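Local coordinates for protein putative oxidoreductase (Yersinia pestis, PDB 3KUX) that probably catalyses a nicotinamide-dependent oxidation or reduction of a substrate not yet identified, using an N-terminal Rossmann-fold domain to bind the dinucleotide, at residues I8-L13 and L70-T75. Numbering follows the deposited sequence.
Sequences IKVGLL and LIVIPT
Val10, Gly11 and Leu12 pair in parallel with Leu70, Ile71 and Val72, the strand axes 25° apart, as the first and fourth strands at the centre of the Rossmann-fold sheet. Leu70 is gripped through both backbone groups: its N donates to Lys9 O (3.1 Å), its O accepts from Gly11 N at 2.7 Å. Val72 N reaches Gly11 O (3.0 Å), and the last bond, Leu13 N to Val72 O, is weak, bent to 134° at the hydrogen where the strands begin to part. Val10, Leu12, Leu70 and Val72 share one face, which Ile27 and Ser19 of helix 17-28 help to cover. There the anti position of Val10 CG1 to its backbone N (chi1 -176°) carries it to Leu70 CG and Val72 CG1 (4.1 Å each); beta-branched valines suit the extended backbone. Gly11, with no side chain, lets Ile71 CD1 lie against its backbone on the other face, 3.7 Å from Gly11 O. Leu13 points toward the second strand, its CD1 and CD2 both 3.9 Å from Ile71 CG2, and Leu83 of helix 80-89 touches it. Past the strand, Pro74, lacking an N-H, sets CD 3.3 Å from Leu13 O, and Thr75 CG2 approaches that oxygen to 3.4 Å.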
ATOM      1  N   ILE A   8      -3.829   0.979  23.110  1.00 41.84           N
ATOM      2  CA  ILE A   8      -4.368   2.071  22.318  1.00 37.09           C
ATOM      3  C   ILE A   8      -5.700   1.607  21.755  1.00 35.43           C
ATOM      4  O   ILE A   8      -5.744   0.673  20.955  1.00 35.42           O
ATOM      5  CB  ILE A   8      -3.432   2.421  21.144  1.00 36.73           C
ATOM      6  CG1 ILE A   8      -2.101   2.966  21.665  1.00 35.46           C
ATOM      7  CG2 ILE A   8      -4.091   3.418  20.204  1.00 34.78           C
ATOM      8  CD1 ILE A   8      -1.033   3.103  20.601  1.00 30.92           C
ATOM      9  N   LYS A   9      -6.788   2.239  22.175  1.00 32.88           N
ATOM     10  CA  LYS A   9      -8.103   1.828  21.704  1.00 31.74           C
ATOM     11  C   LYS A   9      -8.362   2.373  20.303  1.00 30.17           C
ATOM     12  O   LYS A   9      -8.127   3.549  20.027  1.00 30.14           O
ATOM     13  CB  LYS A   9      -9.196   2.258  22.685  1.00 32.01           C
ATOM     14  CG  LYS A   9      -8.978   1.745  24.107  1.00 35.84           C
ATOM     15  CD  LYS A   9     -10.215   1.927  24.983  1.00 43.25           C
ATOM     16  CE  LYS A   9     -11.293   0.897  24.653  1.00 44.64           C
ATOM     17  NZ  LYS A   9     -12.556   1.118  25.412  1.00 37.15           N
ATOM     18  N   VAL A  10      -8.839   1.505  19.417  1.00 28.37           N
ATOM     19  CA  VAL A  10      -8.992   1.853  18.011  1.00 26.14           C
ATOM     20  C   VAL A  10     -10.445   1.805  17.544  1.00 25.67           C
ATOM     21  O   VAL A  10     -11.218   0.949  17.973  1.00 25.84           O
ATOM     22  CB  VAL A  10      -8.169   0.907  17.122  1.00 25.87           C
ATOM     23  CG1 VAL A  10      -8.268   1.334  15.672  1.00 25.61           C
ATOM     24  CG2 VAL A  10      -6.718   0.878  17.576  1.00 24.01           C
ATOM     25  N   GLY A  11     -10.804   2.731  16.660  1.00 25.33           N
ATOM     26  CA  GLY A  11     -12.126   2.740  16.037  1.00 23.61           C
ATOM     27  C   GLY A  11     -12.040   2.512  14.536  1.00 22.72           C
ATOM     28  O   GLY A  11     -11.426   3.296  13.812  1.00 22.69           O
ATOM     29  N   LEU A  12     -12.648   1.427  14.069  1.00 21.54           N
ATOM     30  CA  LEU A  12     -12.643   1.097  12.647  1.00 21.35           C
ATOM     31  C   LEU A  12     -13.931   1.582  11.989  1.00 22.30           C
ATOM     32  O   LEU A  12     -15.010   1.479  12.572  1.00 24.75           O
ATOM     33  CB  LEU A  12     -12.487  -0.412  12.458  1.00 20.53           C
ATOM     34  CG  LEU A  12     -12.465  -0.955  11.030  1.00 17.42           C
ATOM     35  CD1 LEU A  12     -11.314  -0.369  10.249  1.00 11.81           C
ATOM     36  CD2 LEU A  12     -12.373  -2.471  11.049  1.00 19.53           C
ATOM     37  N   LEU A  13     -13.817   2.109  10.774  1.00 21.53           N
ATOM     38  CA  LEU A  13     -14.968   2.683  10.081  1.00 22.04           C
ATOM     39  C   LEU A  13     -15.513   1.780   8.975  1.00 23.06           C
ATOM     40  O   LEU A  13     -14.909   1.649   7.908  1.00 24.36           O
ATOM     41  CB  LEU A  13     -14.612   4.061   9.514  1.00 21.22           C
ATOM     42  CG  LEU A  13     -14.824   5.260  10.444  1.00 18.82           C
ATOM     43  CD1 LEU A  13     -14.372   4.961  11.859  1.00 11.92           C
ATOM     44  CD2 LEU A  13     -14.125   6.495   9.897  1.00 15.25           C
ATOM     45  N   LEU A  70      -7.432   6.021  18.307  1.00 23.33           N
ATOM     46  CA  LEU A  70      -7.123   5.943  16.879  1.00 22.38           C
ATOM     47  C   LEU A  70      -8.335   5.612  16.012  1.00 23.36           C
ATOM     48  O   LEU A  70      -9.207   4.839  16.413  1.00 25.99           O
ATOM     49  CB  LEU A  70      -6.019   4.915  16.637  1.00 19.65           C
ATOM     50  CG  LEU A  70      -5.786   4.515  15.184  1.00 18.72           C
ATOM     51  CD1 LEU A  70      -5.546   5.744  14.316  1.00 16.02           C
ATOM     52  CD2 LEU A  70      -4.631   3.535  15.079  1.00 10.86           C
ATOM     53  N   ILE A  71      -8.376   6.199  14.821  1.00 22.02           N
ATOM     54  CA  ILE A  71      -9.459   5.969  13.872  1.00 21.59           C
ATOM     55  C   ILE A  71      -8.902   5.556  12.512  1.00 21.99           C
ATOM     56  O   ILE A  71      -8.089   6.272  11.928  1.00 22.86           O
ATOM     57  CB  ILE A  71     -10.298   7.247  13.685  1.00 22.25           C
ATOM     58  CG1 ILE A  71     -11.068   7.572  14.971  1.00 19.95           C
ATOM     59  CG2 ILE A  71     -11.226   7.118  12.472  1.00 17.58           C
ATOM     60  CD1 ILE A  71     -12.143   6.565  15.324  1.00 11.20           C
ATOM     61  N   VAL A  72      -9.329   4.404  12.004  1.00 21.78           N
ATOM     62  CA  VAL A  72      -8.902   3.987  10.669  1.00 22.76           C
ATOM     63  C   VAL A  72     -10.051   4.147   9.686  1.00 21.36           C
ATOM     64  O   VAL A  72     -11.195   3.807   9.987  1.00 20.90           O
ATOM     65  CB  VAL A  72      -8.359   2.536  10.622  1.00 23.67           C
ATOM     66  CG1 VAL A  72      -7.401   2.276  11.784  1.00 20.18           C
ATOM     67  CG2 VAL A  72      -9.499   1.540  10.637  1.00 28.91           C
ATOM     68  N   ILE A  73      -9.735   4.671   8.510  1.00 19.34           N
ATOM     69  CA  ILE A  73     -10.751   5.029   7.544  1.00 18.66           C
ATOM     70  C   ILE A  73     -10.508   4.338   6.209  1.00 20.04           C
ATOM     71  O   ILE A  73      -9.750   4.835   5.374  1.00 21.26           O
ATOM     72  CB  ILE A  73     -10.807   6.557   7.367  1.00 19.02           C
ATOM     73  CG1 ILE A  73     -11.092   7.217   8.719  1.00 16.83           C
ATOM     74  CG2 ILE A  73     -11.848   6.944   6.324  1.00 14.94           C
ATOM     75  CD1 ILE A  73     -10.820   8.703   8.766  1.00 16.52           C
ATOM     76  N   PRO A  74     -11.132   3.166   6.020  1.00 20.98           N
ATOM     77  CA  PRO A  74     -11.054   2.397   4.792  1.00 22.05           C
ATOM     78  C   PRO A  74     -12.371   2.407   4.023  1.00 23.89           C
ATOM     79  O   PRO A  74     -12.629   1.493   3.242  1.00 24.81           O
ATOM     80  CB  PRO A  74     -10.788   0.984   5.311  1.00 20.79           C
ATOM     81  CG  PRO A  74     -11.497   0.942   6.648  1.00 18.81           C
ATOM     82  CD  PRO A  74     -11.741   2.371   7.099  1.00 20.19           C
ATOM     83  N   THR A  75     -13.198   3.423   4.248  1.00 26.08           N
ATOM     84  CA  THR A  75     -14.494   3.519   3.576  1.00 28.22           C
ATOM     85  C   THR A  75     -14.332   3.945   2.119  1.00 29.73           C
ATOM     86  O   THR A  75     -13.215   3.981   1.605  1.00 30.24           O
ATOM     87  CB  THR A  75     -15.432   4.506   4.297  1.00 27.65           C
ATOM     88  OG1 THR A  75     -14.742   5.739   4.527  1.00 28.46           O
ATOM     89  CG2 THR A  75     -15.891   3.933   5.633  1.00 27.14           C
TER